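Local coordinates for alpha-rhamnosidase (Dictyoglomus thermophilum, PDB 6I60), which probably hydrolyses terminal non-reducing alpha-L-rhamnose residues from alpha-L-rhamnosides, at residues G164-L169 against T407-L412; D509-A514 against W561-I566; K529-I534 against K579-E584; S545-I548 against S553-P556. One frame throughout, in Å; residues are numbered along the deposited sequence.

Contact 1: G164-L169 against T407-L412; sequences GAPFGL and TNRTAL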
loop_
_atom_site.group_PDB
_atom_site.type_symbol
_atom_site.label_atom_id
_atom_site.label_comp_id
_atom_site.label_asym_id
_atom_site.label_seq_id
_atom_site.Cartn_x
_atom_site.Cartn_y
_atom_site.Cartn_z
ATOM N N GLY A 164 -24.007 -12.486 -14.782
ATOM C CA GLY A 164 -23.309 -12.876 -13.581
ATOM C C GLY A 164 -22.486 -11.801 -12.891
ATOM O O GLY A 164 -21.551 -12.149 -12.156
ATOM N N ALA A 165 -22.798 -10.520 -13.099
ATOM C CA ALA A 165 -22.099 -9.449 -12.405
ATOM C C ALA A 165 -22.249 -9.617 -10.892
ATOM O O ALA A 165 -23.198 -10.251 -10.424
ATOM C CB ALA A 165 -22.640 -8.091 -12.850
ATOM N N PRO A 166 -21.301 -9.062 -10.104
ATOM C CA PRO A 166 -21.333 -9.248 -8.642
ATOM C C PRO A 166 -22.697 -9.025 -8.003
ATOM O O PRO A 166 -23.295 -9.967 -7.472
ATOM C CB PRO A 166 -20.315 -8.215 -8.147
ATOM C CG PRO A 166 -19.321 -8.132 -9.253
ATOM C CD PRO A 166 -20.074 -8.372 -10.541
ATOM N N PHE A 167 -23.199 -7.791 -8.041
ATOM C CA PHE A 167 -24.524 -7.475 -7.522
ATOM C C PHE A 167 -25.505 -7.149 -8.645
ATOM O O PHE A 167 -26.417 -6.338 -8.467
ATOM C CB PHE A 167 -24.455 -6.322 -6.521
ATOM C CG PHE A 167 -23.524 -6.571 -5.369
ATOM C CD1 PHE A 167 -23.571 -7.765 -4.667
ATOM C CD2 PHE A 167 -22.603 -5.608 -4.985
ATOM C CE1 PHE A 167 -22.713 -7.997 -3.604
ATOM C CE2 PHE A 167 -21.744 -5.833 -3.923
ATOM C CZ PHE A 167 -21.799 -7.031 -3.232
ATOM N N GLY A 168 -25.326 -7.777 -9.806
ATOM C CA GLY A 168 -26.209 -7.540 -10.931
ATOM C C GLY A 168 -25.993 -6.226 -11.643
ATOM O O GLY A 168 -26.902 -5.742 -12.322
ATOM N N LEU A 169 -24.810 -5.632 -11.511
ATOM C CA LEU A 169 -24.537 -4.334 -12.101
ATOM C C LEU A 169 -24.300 -4.462 -13.605
ATOM O O LEU A 169 -24.123 -5.555 -14.148
ATOM C CB LEU A 169 -23.329 -3.677 -11.429
ATOM C CG LEU A 169 -23.515 -2.968 -10.082
ATOM C CD1 LEU A 169 -24.600 -1.907 -10.165
ATOM C CD2 LEU A 169 -23.818 -3.952 -8.971
ATOM N N THR A 407 -11.142 -17.524 -13.038
ATOM C CA THR A 407 -10.869 -16.595 -11.948
ATOM C C THR A 407 -11.146 -15.148 -12.340
ATOM O O THR A 407 -11.376 -14.314 -11.457
ATOM C CB THR A 407 -9.420 -16.739 -11.472
ATOM O OG1 THR A 407 -8.530 -16.624 -12.590
ATOM C CG2 THR A 407 -9.212 -18.089 -10.804
ATOM N N ASN A 408 -11.130 -14.833 -13.639
ATOM C CA ASN A 408 -11.474 -13.487 -14.087
ATOM C C ASN A 408 -12.973 -13.230 -14.028
ATOM O O ASN A 408 -13.386 -12.065 -13.984
ATOM C CB ASN A 408 -10.964 -13.251 -15.512
ATOM C CG ASN A 408 -9.449 -13.313 -15.614
ATOM O OD1 ASN A 408 -8.758 -13.612 -14.640
ATOM N ND2 ASN A 408 -8.927 -13.027 -16.800
ATOM N N ARG A 409 -13.785 -14.285 -14.034
ATOM C CA ARG A 409 -15.246 -14.207 -13.892
ATOM C C ARG A 409 -15.787 -13.362 -15.045
ATOM O O ARG A 409 -15.403 -13.602 -16.202
ATOM C CB ARG A 409 -15.586 -13.716 -12.490
ATOM C CG ARG A 409 -15.239 -14.712 -11.390
ATOM C CD ARG A 409 -16.014 -14.430 -10.115
ATOM N NE ARG A 409 -16.076 -13.001 -9.824
ATOM C CZ ARG A 409 -16.309 -12.492 -8.618
ATOM N NH1 ARG A 409 -16.348 -11.177 -8.448
ATOM N NH2 ARG A 409 -16.503 -13.299 -7.581
ATOM N N THR A 410 -16.659 -12.384 -14.793
ATOM C CA THR A 410 -17.261 -11.596 -15.861
ATOM C C THR A 410 -16.320 -10.551 -16.443
ATOM O O THR A 410 -16.652 -9.950 -17.471
ATOM C CB THR A 410 -18.529 -10.904 -15.353
ATOM O OG1 THR A 410 -18.179 -9.659 -14.734
ATOM C CG2 THR A 410 -19.246 -11.785 -14.345
ATOM N N ALA A 411 -15.172 -10.308 -15.816
ATOM C CA ALA A 411 -14.193 -9.385 -16.373
ATOM C C ALA A 411 -13.623 -9.970 -17.658
ATOM O O ALA A 411 -12.990 -11.030 -17.637
ATOM C CB ALA A 411 -13.081 -9.114 -15.362
ATOM N N LEU A 412 -13.861 -9.284 -18.778
ATOM C CA LEU A 412 -13.382 -9.779 -20.065
ATOM C C LEU A 412 -11.862 -9.878 -20.083
ATOM O O LEU A 412 -11.300 -10.925 -20.427
ATOM C CB LEU A 412 -13.879 -8.874 -21.189
ATOM C CG LEU A 412 -15.175 -9.299 -21.876
ATOM C CD1 LEU A 412 -15.319 -8.584 -23.210
ATOM C CD2 LEU A 412 -15.216 -10.809 -22.060
#
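Thr-410, the residue with the most surface buried here, points its methyl group at the start of the 164-169 loop. Its CG2 lies 3.2 Å from Gly-164 O and 4.0 Å from Ala-165 N, so an apolar branch is set against the peptide that joins these two residues. The torsion explains which branch does the touching: at chi1 86° CG2 stands anti to the carbonyl carbon, while OG1 takes the position between the backbone N and the carbonyl carbon. Gly-164 suits its backbone angles: its phi of 112° would press a side chain against the preceding carbonyl, and a CB would also point at Thr-410. Pro-166 supplies the second patch. The CG corner of its ring comes within 4.3 Å of Arg-409 NH1 and meets the guanidinium group obliquely, a loose van der Waals touch. The charge of Arg-409 is answered by a salt bridge to Asp-501, on which Pro-166 also packs. Across the 164-169 and 407-412 segments no hydrogen bond forms, and what crosses between them is van der Waals packing. Arg-409 and Thr-410 are presented by a type II' beta turn from Asn-408 to Ala-411, closed by Ala-411 N to Asn-408 O at 3.1 Å. Altogether this is a surface meeting of two loops: the one connecting the antiparallel strands 157-160 and 171-184, and a tight turn of the concanavalin-like domain that leads into strand 414-418.

Contact 2: D509-A514 against W561-I566; sequences DAQLSA and WSTAYI. With PGE (triethylene glycol), chain J.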
loop_
_atom_site.group_PDB
_atom_site.type_symbol
_atom_site.label_atom_id
_atom_site.label_comp_id
_atom_site.label_asym_id
_atom_site.label_seq_id
_atom_site.Cartn_x
_atom_site.Cartn_y
_atom_site.Cartn_z
ATOM N N ASP A 509 -9.476 -6.918 4.158
ATOM C CA ASP A 509 -8.230 -7.402 3.575
ATOM C C ASP A 509 -7.102 -6.396 3.753
ATOM O O ASP A 509 -5.945 -6.788 3.944
ATOM C CB ASP A 509 -8.433 -7.718 2.093
ATOM C CG ASP A 509 -9.651 -8.586 1.845
ATOM O OD1 ASP A 509 -10.639 -8.454 2.598
ATOM O OD2 ASP A 509 -9.620 -9.401 0.897
ATOM N N ALA A 510 -7.419 -5.099 3.702
ATOM C CA ALA A 510 -6.392 -4.078 3.869
ATOM C C ALA A 510 -5.914 -3.991 5.312
ATOM O O ALA A 510 -4.747 -3.663 5.558
ATOM C CB ALA A 510 -6.922 -2.723 3.405
ATOM N N GLN A 511 -6.791 -4.284 6.273
ATOM C CA GLN A 511 -6.408 -4.192 7.677
ATOM C C GLN A 511 -5.502 -5.347 8.083
ATOM O O GLN A 511 -4.493 -5.141 8.768
ATOM C CB GLN A 511 -7.660 -4.159 8.554
ATOM C CG GLN A 511 -7.387 -4.335 10.038
ATOM C CD GLN A 511 -7.602 -5.760 10.510
ATOM O OE1 GLN A 511 -8.567 -6.420 10.117
ATOM N NE2 GLN A 511 -6.699 -6.244 11.356
ATOM N N LEU A 512 -5.842 -6.571 7.664
ATOM C CA LEU A 512 -5.099 -7.745 8.111
ATOM C C LEU A 512 -3.716 -7.827 7.477
ATOM O O LEU A 512 -2.807 -8.429 8.060
ATOM C CB LEU A 512 -5.892 -9.013 7.805
ATOM C CG LEU A 512 -7.200 -9.180 8.578
ATOM C CD1 LEU A 512 -8.095 -10.190 7.885
ATOM C CD2 LEU A 512 -6.930 -9.590 10.019
ATOM N N SER A 513 -3.534 -7.246 6.292
ATOM C CA SER A 513 -2.249 -7.272 5.608
ATOM C C SER A 513 -1.496 -5.952 5.720
ATOM O O SER A 513 -0.472 -5.778 5.053
ATOM C CB SER A 513 -2.438 -7.648 4.134
ATOM O OG SER A 513 -3.168 -6.658 3.430
ATOM N N ALA A 514 -1.971 -5.026 6.556
ATOM C CA ALA A 514 -1.316 -3.727 6.661
ATOM C C ALA A 514 0.046 -3.843 7.335
ATOM O O ALA A 514 0.990 -3.139 6.960
ATOM C CB ALA A 514 -2.212 -2.745 7.416
ATOM N N TRP A 561 -14.030 -5.568 9.553
ATOM C CA TRP A 561 -13.669 -4.823 8.355
ATOM C C TRP A 561 -13.462 -3.341 8.657
ATOM O O TRP A 561 -12.416 -2.776 8.325
ATOM C CB TRP A 561 -14.754 -5.005 7.286
ATOM C CG TRP A 561 -14.475 -6.107 6.302
ATOM C CD1 TRP A 561 -14.405 -5.991 4.945
ATOM C CD2 TRP A 561 -14.239 -7.489 6.599
ATOM N NE1 TRP A 561 -14.136 -7.213 4.378
ATOM C CE2 TRP A 561 -14.028 -8.150 5.372
ATOM C CE3 TRP A 561 -14.183 -8.233 7.782
ATOM C CZ2 TRP A 561 -13.765 -9.515 5.294
ATOM C CZ3 TRP A 561 -13.921 -9.588 7.702
ATOM C CH2 TRP A 561 -13.716 -10.214 6.467
ATOM N N SER A 562 -14.444 -2.707 9.302
ATOM C CA SER A 562 -14.381 -1.278 9.577
ATOM C C SER A 562 -13.285 -0.909 10.565
ATOM O O SER A 562 -12.992 0.282 10.718
ATOM C CB SER A 562 -15.730 -0.787 10.102
ATOM O OG SER A 562 -16.737 -0.912 9.116
ATOM N N THR A 563 -12.675 -1.888 11.236
ATOM C CA THR A 563 -11.571 -1.606 12.146
ATOM C C THR A 563 -10.335 -1.080 11.429
ATOM O O THR A 563 -9.386 -0.657 12.099
ATOM C CB THR A 563 -11.203 -2.864 12.933
ATOM O OG1 THR A 563 -10.301 -2.520 13.991
ATOM C CG2 THR A 563 -10.539 -3.882 12.019
ATOM N N ALA A 564 -10.325 -1.093 10.093
ATOM C CA ALA A 564 -9.165 -0.632 9.340
ATOM C C ALA A 564 -8.896 0.854 9.534
ATOM O O ALA A 564 -7.771 1.302 9.289
ATOM C CB ALA A 564 -9.354 -0.933 7.853
ATOM N N TYR A 565 -9.898 1.627 9.964
ATOM C CA TYR A 565 -9.689 3.057 10.168
ATOM C C TYR A 565 -8.723 3.312 11.318
ATOM O O TYR A 565 -7.715 4.008 11.151
ATOM C CB TYR A 565 -11.027 3.753 10.422
ATOM C CG TYR A 565 -10.987 5.252 10.212
ATOM C CD1 TYR A 565 -9.936 5.851 9.531
ATOM C CD2 TYR A 565 -12.003 6.068 10.695
ATOM C CE1 TYR A 565 -9.897 7.218 9.336
ATOM C CE2 TYR A 565 -11.972 7.437 10.505
ATOM C CZ TYR A 565 -10.916 8.006 9.825
ATOM O OH TYR A 565 -10.879 9.369 9.631
ATOM N N ILE A 566 -9.011 2.756 12.495
ATOM C CA ILE A 566 -8.144 2.986 13.644
ATOM C C ILE A 566 -6.898 2.108 13.585
ATOM O O ILE A 566 -5.833 2.507 14.070
ATOM C CB ILE A 566 -8.913 2.756 14.955
ATOM C CG1 ILE A 566 -9.497 1.349 14.984
ATOM C CG2 ILE A 566 -10.025 3.768 15.115
ATOM C CD1 ILE A 566 -9.208 0.624 16.255
HETATM C C1 PGE J . -13.406 -9.705 1.358
HETATM O O1 PGE J . -13.364 -8.545 2.178
HETATM C C2 PGE J . -14.706 -10.442 1.612
HETATM O O2 PGE J . -15.766 -9.734 1.002
HETATM C C3 PGE J . -16.895 -10.528 0.690
HETATM C C4 PGE J . -16.589 -11.405 -0.510
HETATM O O4 PGE J . -12.960 -10.250 -2.535
HETATM C C6 PGE J . -13.457 -11.397 -1.858
HETATM C C5 PGE J . -14.927 -11.585 -2.180
HETATM O O3 PGE J . -15.707 -10.720 -1.380
#
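Gln-511 packs on Thr-563 and Ala-564 in a buried, mostly apolar contact inside the six-hairpin glycosidase domain, where helix 507-512 passes the junction of helices 559-562 and 564-576. Gln-511 CB meets Ala-564 CB at 3.7 Å. Further out, the aliphatic Gln-511 CG reaches Thr-563 CG2 at 3.8 Å; with CG anti to the backbone N (chi1 169°) and the chain bent at the next bond, the side chain lies slantwise over the threonine methyl. Thr-563 OG1 turns to Asp-637 for its hydrogen bond.

The polar end of the contact is bridged by triethylene glycol, probably left from crystallisation. Its hydroxyl O1 donates to Asp-509 OD1 at 2.8 Å and accepts from Trp-561 NE1 at 2.7 Å, sitting at the indole edge near the ring plane. Asp-509 OD1 and Trp-561 NE1 are 4.1 Å apart and make no bond of their own. An alanine at Asp-509 would remove the carboxylate and would probably leave the glycol hydroxyl without its acceptor, gripped from these segments by the indole N-H alone. Carboxylate and indole N-H together thus offer one acceptor and one donor to a single hydroxyl, a polar spot at the edge of an otherwise mostly apolar contact; the glycol may mark a pocket.

Contact 3: K529-I534 against K579-E584; sequences KYLNDI and KYVLEE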
loop_
_atom_site.group_PDB
_atom_site.type_symbol
_atom_site.label_atom_id
_atom_site.label_comp_id
_atom_site.label_asym_id
_atom_site.label_seq_id
_atom_site.Cartn_x
_atom_site.Cartn_y
_atom_site.Cartn_z
ATOM N N LYS A 529 -3.080 8.583 2.299
ATOM C CA LYS A 529 -4.095 8.828 1.282
ATOM C C LYS A 529 -5.310 7.933 1.491
ATOM O O LYS A 529 -6.451 8.376 1.317
ATOM C CB LYS A 529 -3.500 8.616 -0.111
ATOM C CG LYS A 529 -4.494 8.785 -1.248
ATOM C CD LYS A 529 -4.775 7.461 -1.931
ATOM C CE LYS A 529 -5.647 7.645 -3.160
ATOM N NZ LYS A 529 -6.667 6.567 -3.273
ATOM N N TYR A 530 -5.086 6.670 1.864
ATOM C CA TYR A 530 -6.203 5.755 2.071
ATOM C C TYR A 530 -6.975 6.105 3.336
ATOM O O TYR A 530 -8.202 5.950 3.385
ATOM C CB TYR A 530 -5.704 4.312 2.130
ATOM C CG TYR A 530 -6.819 3.291 2.123
ATOM C CD1 TYR A 530 -7.768 3.277 1.106
ATOM C CD2 TYR A 530 -6.931 2.346 3.135
ATOM C CE1 TYR A 530 -8.794 2.346 1.095
ATOM C CE2 TYR A 530 -7.954 1.411 3.133
ATOM C CZ TYR A 530 -8.882 1.415 2.111
ATOM O OH TYR A 530 -9.901 0.489 2.105
ATOM N N LEU A 531 -6.272 6.567 4.374
ATOM C CA LEU A 531 -6.955 7.016 5.583
ATOM C C LEU A 531 -7.877 8.189 5.289
ATOM O O LEU A 531 -8.935 8.322 5.918
ATOM C CB LEU A 531 -5.933 7.393 6.655
ATOM C CG LEU A 531 -5.443 6.245 7.539
ATOM C CD1 LEU A 531 -4.464 6.751 8.588
ATOM C CD2 LEU A 531 -6.622 5.538 8.190
ATOM N N ASN A 532 -7.499 9.045 4.340
ATOM C CA ASN A 532 -8.402 10.103 3.907
ATOM C C ASN A 532 -9.615 9.525 3.190
ATOM O O ASN A 532 -10.729 10.038 3.335
ATOM C CB ASN A 532 -7.664 11.089 3.001
ATOM C CG ASN A 532 -6.773 12.038 3.776
ATOM O OD1 ASN A 532 -6.990 12.288 4.962
ATOM N ND2 ASN A 532 -5.762 12.575 3.106
ATOM N N ASP A 533 -9.413 8.463 2.401
ATOM C CA ASP A 533 -10.528 7.843 1.691
ATOM C C ASP A 533 -11.564 7.299 2.664
ATOM O O ASP A 533 -12.773 7.407 2.423
ATOM C CB ASP A 533 -10.018 6.729 0.776
ATOM C CG ASP A 533 -9.213 7.258 -0.396
ATOM O OD1 ASP A 533 -9.189 8.490 -0.598
ATOM O OD2 ASP A 533 -8.601 6.438 -1.115
ATOM N N ILE A 534 -11.108 6.705 3.769
ATOM C CA ILE A 534 -12.030 6.244 4.800
ATOM C C ILE A 534 -12.730 7.428 5.452
ATOM O O ILE A 534 -13.924 7.365 5.771
ATOM C CB ILE A 534 -11.279 5.383 5.831
ATOM C CG1 ILE A 534 -10.676 4.153 5.150
ATOM C CG2 ILE A 534 -12.198 4.974 6.970
ATOM C CD1 ILE A 534 -9.287 3.814 5.631
ATOM N N LYS A 579 2.431 10.771 15.182
ATOM C CA LYS A 579 1.290 11.051 16.044
ATOM C C LYS A 579 0.325 12.053 15.428
ATOM O O LYS A 579 -0.810 12.167 15.904
ATOM C CB LYS A 579 1.769 11.562 17.405
ATOM C CG LYS A 579 2.627 12.818 17.334
ATOM C CD LYS A 579 3.223 13.159 18.694
ATOM C CE LYS A 579 2.443 14.272 19.380
ATOM N NZ LYS A 579 2.608 14.238 20.862
ATOM N N TYR A 580 0.743 12.772 14.385
ATOM C CA TYR A 580 -0.129 13.768 13.774
ATOM C C TYR A 580 -1.293 13.122 13.034
ATOM O O TYR A 580 -2.397 13.677 13.017
ATOM C CB TYR A 580 0.678 14.656 12.830
ATOM C CG TYR A 580 1.841 15.346 13.502
ATOM C CD1 TYR A 580 3.149 15.012 13.182
ATOM C CD2 TYR A 580 1.629 16.331 14.457
ATOM C CE1 TYR A 580 4.216 15.642 13.795
ATOM C CE2 TYR A 580 2.689 16.965 15.075
ATOM C CZ TYR A 580 3.980 16.617 14.739
ATOM O OH TYR A 580 5.041 17.247 15.352
ATOM N N VAL A 581 -1.070 11.958 12.417
ATOM C CA VAL A 581 -2.161 11.261 11.748
ATOM C C VAL A 581 -3.173 10.730 12.753
ATOM O O VAL A 581 -4.313 10.429 12.382
ATOM C CB VAL A 581 -1.617 10.126 10.861
ATOM C CG1 VAL A 581 -1.330 8.885 11.690
ATOM C CG2 VAL A 581 -2.600 9.812 9.744
ATOM N N LEU A 582 -2.786 10.613 14.024
ATOM C CA LEU A 582 -3.734 10.205 15.054
ATOM C C LEU A 582 -4.650 11.356 15.453
ATOM O O LEU A 582 -5.842 11.145 15.694
ATOM C CB LEU A 582 -2.985 9.663 16.272
ATOM C CG LEU A 582 -2.285 8.313 16.087
ATOM C CD1 LEU A 582 -1.846 7.750 17.429
ATOM C CD2 LEU A 582 -3.189 7.329 15.360
ATOM N N GLU A 583 -4.113 12.577 15.524
ATOM C CA GLU A 583 -4.946 13.734 15.840
ATOM C C GLU A 583 -5.823 14.137 14.662
ATOM O O GLU A 583 -6.961 14.579 14.861
ATOM C CB GLU A 583 -4.074 14.917 16.267
ATOM C CG GLU A 583 -2.852 14.540 17.089
ATOM C CD GLU A 583 -1.942 15.727 17.357
ATOM O OE1 GLU A 583 -1.166 15.675 18.336
ATOM O OE2 GLU A 583 -2.006 16.710 16.588
ATOM N N GLU A 584 -5.317 13.989 13.437
ATOM C CA GLU A 584 -6.067 14.414 12.261
ATOM C C GLU A 584 -7.339 13.595 12.065
ATOM O O GLU A 584 -8.335 14.116 11.549
ATOM C CB GLU A 584 -5.173 14.326 11.023
ATOM C CG GLU A 584 -5.853 14.696 9.721
ATOM C CD GLU A 584 -4.991 14.390 8.515
ATOM O OE1 GLU A 584 -5.539 14.307 7.395
ATOM O OE2 GLU A 584 -3.762 14.232 8.691
#
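Leu-531 and Val-581 touch through one methyl each, CD1 of the leucine 3.8 Å from CG2 of the valine, with the two side chains crossing at about a right angle. Both residues point toward the opposite helix, whose backbone stays well away: their CA atoms are 8.9 Å apart. On Val-581 the touching branch is the one anti to the backbone N, whereas CG1 occupies the site between N and the carbonyl carbon. Leu-531 also packs on Tyr-565, Ala-569 and Leu-572 of helix 564-576, so the leucine belongs to a wider apolar cluster in which Val-581 covers one corner.

These helices, 524-535 and 580-584, lie in the six-hairpin glycosidase domain, the (alpha/alpha)6-barrel of rhamnosidases of this type, and the contact between them is a sparse one.

Next to Leu-531, and about one turn beyond Val-581 on the other helix, Asn-532 and Glu-584 also cross at about a right angle. Glu-584 reaches over with CG anti to its backbone N (chi1 178°) and an extended chain, bringing OE1 to 3.5 Å from Asn-532 OD1, amide and carboxylate planes being 45° apart. Two acceptors face each other, so no hydrogen bond joins them. Arg-535 forms a long, weak ion pair with Glu-584, which would tend to ease the meeting, and Asn-532 ND2 donates to Glu-340. Away from this interface, Lys-529 NZ grips the syn lone pair of Asp-533 OD2 at 2.9 Å, a salt bridge between residues one helical turn apart, while Asp-533 OD1 pairs with Arg-226.

Contact 4: S545-I548 against S553-P556; sequences SDVI and SIYP. With AE3 (2-(2-ethoxyethoxy)ethanol), chain H.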
loop_
_atom_site.group_PDB
_atom_site.type_symbol
_atom_site.label_atom_id
_atom_site.label_comp_id
_atom_site.label_asym_id
_atom_site.label_seq_id
_atom_site.Cartn_x
_atom_site.Cartn_y
_atom_site.Cartn_z
ATOM N N SER A 545 -18.037 1.990 5.172
ATOM C CA SER A 545 -18.353 1.003 4.151
ATOM C C SER A 545 -17.338 -0.134 4.172
ATOM O O SER A 545 -16.175 0.050 4.543
ATOM C CB SER A 545 -18.383 1.646 2.765
ATOM O OG SER A 545 -19.090 0.837 1.842
ATOM N N ASP A 546 -17.795 -1.322 3.767
ATOM C CA ASP A 546 -16.900 -2.473 3.725
ATOM C C ASP A 546 -15.855 -2.331 2.624
ATOM O O ASP A 546 -14.776 -2.927 2.719
ATOM C CB ASP A 546 -17.699 -3.762 3.542
ATOM C CG ASP A 546 -18.217 -4.316 4.856
ATOM O OD1 ASP A 546 -17.599 -4.035 5.905
ATOM O OD2 ASP A 546 -19.241 -5.029 4.842
ATOM N N VAL A 547 -16.149 -1.555 1.580
ATOM C CA VAL A 547 -15.173 -1.220 0.552
ATOM C C VAL A 547 -14.993 0.294 0.529
ATOM O O VAL A 547 -15.962 1.053 0.645
ATOM C CB VAL A 547 -15.575 -1.767 -0.839
ATOM C CG1 VAL A 547 -16.098 -3.187 -0.721
ATOM C CG2 VAL A 547 -16.603 -0.884 -1.521
ATOM N N ILE A 548 -13.740 0.726 0.430
ATOM C CA ILE A 548 -13.393 2.144 0.385
ATOM C C ILE A 548 -12.378 2.345 -0.735
ATOM O O ILE A 548 -11.335 1.674 -0.742
ATOM C CB ILE A 548 -12.831 2.637 1.730
ATOM C CG1 ILE A 548 -13.768 2.277 2.886
ATOM C CG2 ILE A 548 -12.589 4.136 1.685
ATOM C CD1 ILE A 548 -15.016 3.112 2.950
ATOM N N SER A 553 -21.703 0.439 -2.390
ATOM C CA SER A 553 -22.164 0.957 -1.107
ATOM C C SER A 553 -22.580 -0.211 -0.220
ATOM O O SER A 553 -23.629 -0.824 -0.440
ATOM C CB SER A 553 -23.316 1.937 -1.305
ATOM O OG SER A 553 -22.837 3.263 -1.442
ATOM N N ILE A 554 -21.761 -0.522 0.779
ATOM C CA ILE A 554 -22.071 -1.562 1.759
ATOM C C ILE A 554 -21.983 -0.906 3.133
ATOM O O ILE A 554 -20.922 -0.852 3.761
ATOM C CB ILE A 554 -21.145 -2.775 1.644
ATOM C CG1 ILE A 554 -21.454 -3.551 0.365
ATOM C CG2 ILE A 554 -21.329 -3.709 2.831
ATOM C CD1 ILE A 554 -20.437 -3.363 -0.725
ATOM N N TYR A 555 -23.114 -0.385 3.604
ATOM C CA TYR A 555 -23.228 0.243 4.907
ATOM C C TYR A 555 -24.296 -0.460 5.734
ATOM O O TYR A 555 -25.360 -0.800 5.205
ATOM C CB TYR A 555 -23.596 1.728 4.780
ATOM C CG TYR A 555 -22.512 2.627 4.231
ATOM C CD1 TYR A 555 -22.426 2.893 2.871
ATOM C CD2 TYR A 555 -21.595 3.237 5.077
ATOM C CE1 TYR A 555 -21.446 3.729 2.366
ATOM C CE2 TYR A 555 -20.610 4.075 4.583
ATOM C CZ TYR A 555 -20.542 4.319 3.227
ATOM O OH TYR A 555 -19.564 5.151 2.729
ATOM N N PRO A 556 -24.048 -0.699 7.030
ATOM C CA PRO A 556 -22.781 -0.419 7.710
ATOM C C PRO A 556 -21.756 -1.523 7.489
ATOM O O PRO A 556 -22.049 -2.508 6.812
ATOM C CB PRO A 556 -23.186 -0.340 9.178
ATOM C CG PRO A 556 -24.349 -1.258 9.285
ATOM C CD PRO A 556 -25.071 -1.208 7.962
HETATM C C2 AE3 H . -24.749 5.775 1.705
HETATM O O2 AE3 H . -25.588 5.090 2.613
HETATM C C3 AE3 H . -26.777 4.605 2.024
HETATM C C4 AE3 H . -27.748 4.233 3.127
HETATM O O3 AE3 H . -27.089 3.401 4.060
HETATM C C5 AE3 H . -27.956 2.868 5.041
HETATM C C6 AE3 H . -27.224 1.796 5.825
HETATM O O4 AE3 H . -28.159 1.072 6.613
#
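Ser-545 and Tyr-555 bring the two segments closest, their CA atoms 5.0 Å apart, although neither segment forms a regular strand. A single backbone bond joins them, Asp-546 N to Ile-554 O at 3.2 Å, with the donor in the carbonyl plane and a moderately bent N-H...O angle of 149°. The same oxygen accepts from Ser-545 OG at 3.1 Å, this donor standing above the carbonyl plane. Ser-545 CA adds a C-H...O contact, so three groups of the 545-546 corner gather on one carbonyl. With OG anti to the backbone N (chi1 -161°), the serine hydroxyl turns to Ile-554.

Both segments belong to the long connection between helix 524-535 and helix 559-562 of the glycosidase domain, which here doubles back on itself; a cis peptide precedes Pro-556.

Ser-545 CB lies over one face of the Tyr-555 ring, 3.8 Å from its centroid, a CH-pi contact offset toward the rim. The ring's hydroxyl bonds to Ala-537 O. An alanine at Tyr-555 would remove ring and hydroxyl, and is likely to uncover Ser-545 CB and take this hydroxyl donor from Ala-537 O. Asp-546 and Ile-554 cross at about a right angle, the aspartate CB 3.7 Å from the isoleucine CG2. The carboxylate is held by Lys-609, Tyr-610 and Asp-558 N, and Lys-609 also binds Pro-556 O. Tyr-555 CB lies 3.8 Å from C6 of bound 2-(2-ethoxyethoxy)ethanol, which is hydrogen-bonded to Lys-539.

Contacts 2 and 3 are buried among the helices of the glycosidase domain; helix 564-576 forms part of contact 2 and packs through Tyr-565 on Leu-531 and Ile-534 of contact 3. Contact 4, partly buried, lies within the chain that both of them span; Ile-548 rests on helix 524-535, and Asp-546 touches Trp-561. Contact 1 is a surface meeting of loops from beta regions, yet Phe-167 packs on Ile-554 and so reaches contact 4. The chemistry follows location. Contact 4 alone has hydrogen bonds directly across its segments, contact 2 is bridged by a glycol hydroxyl, and contacts 1 and 3 depend on packing, their charged groups pairing within a segment or with residues beyond the contact.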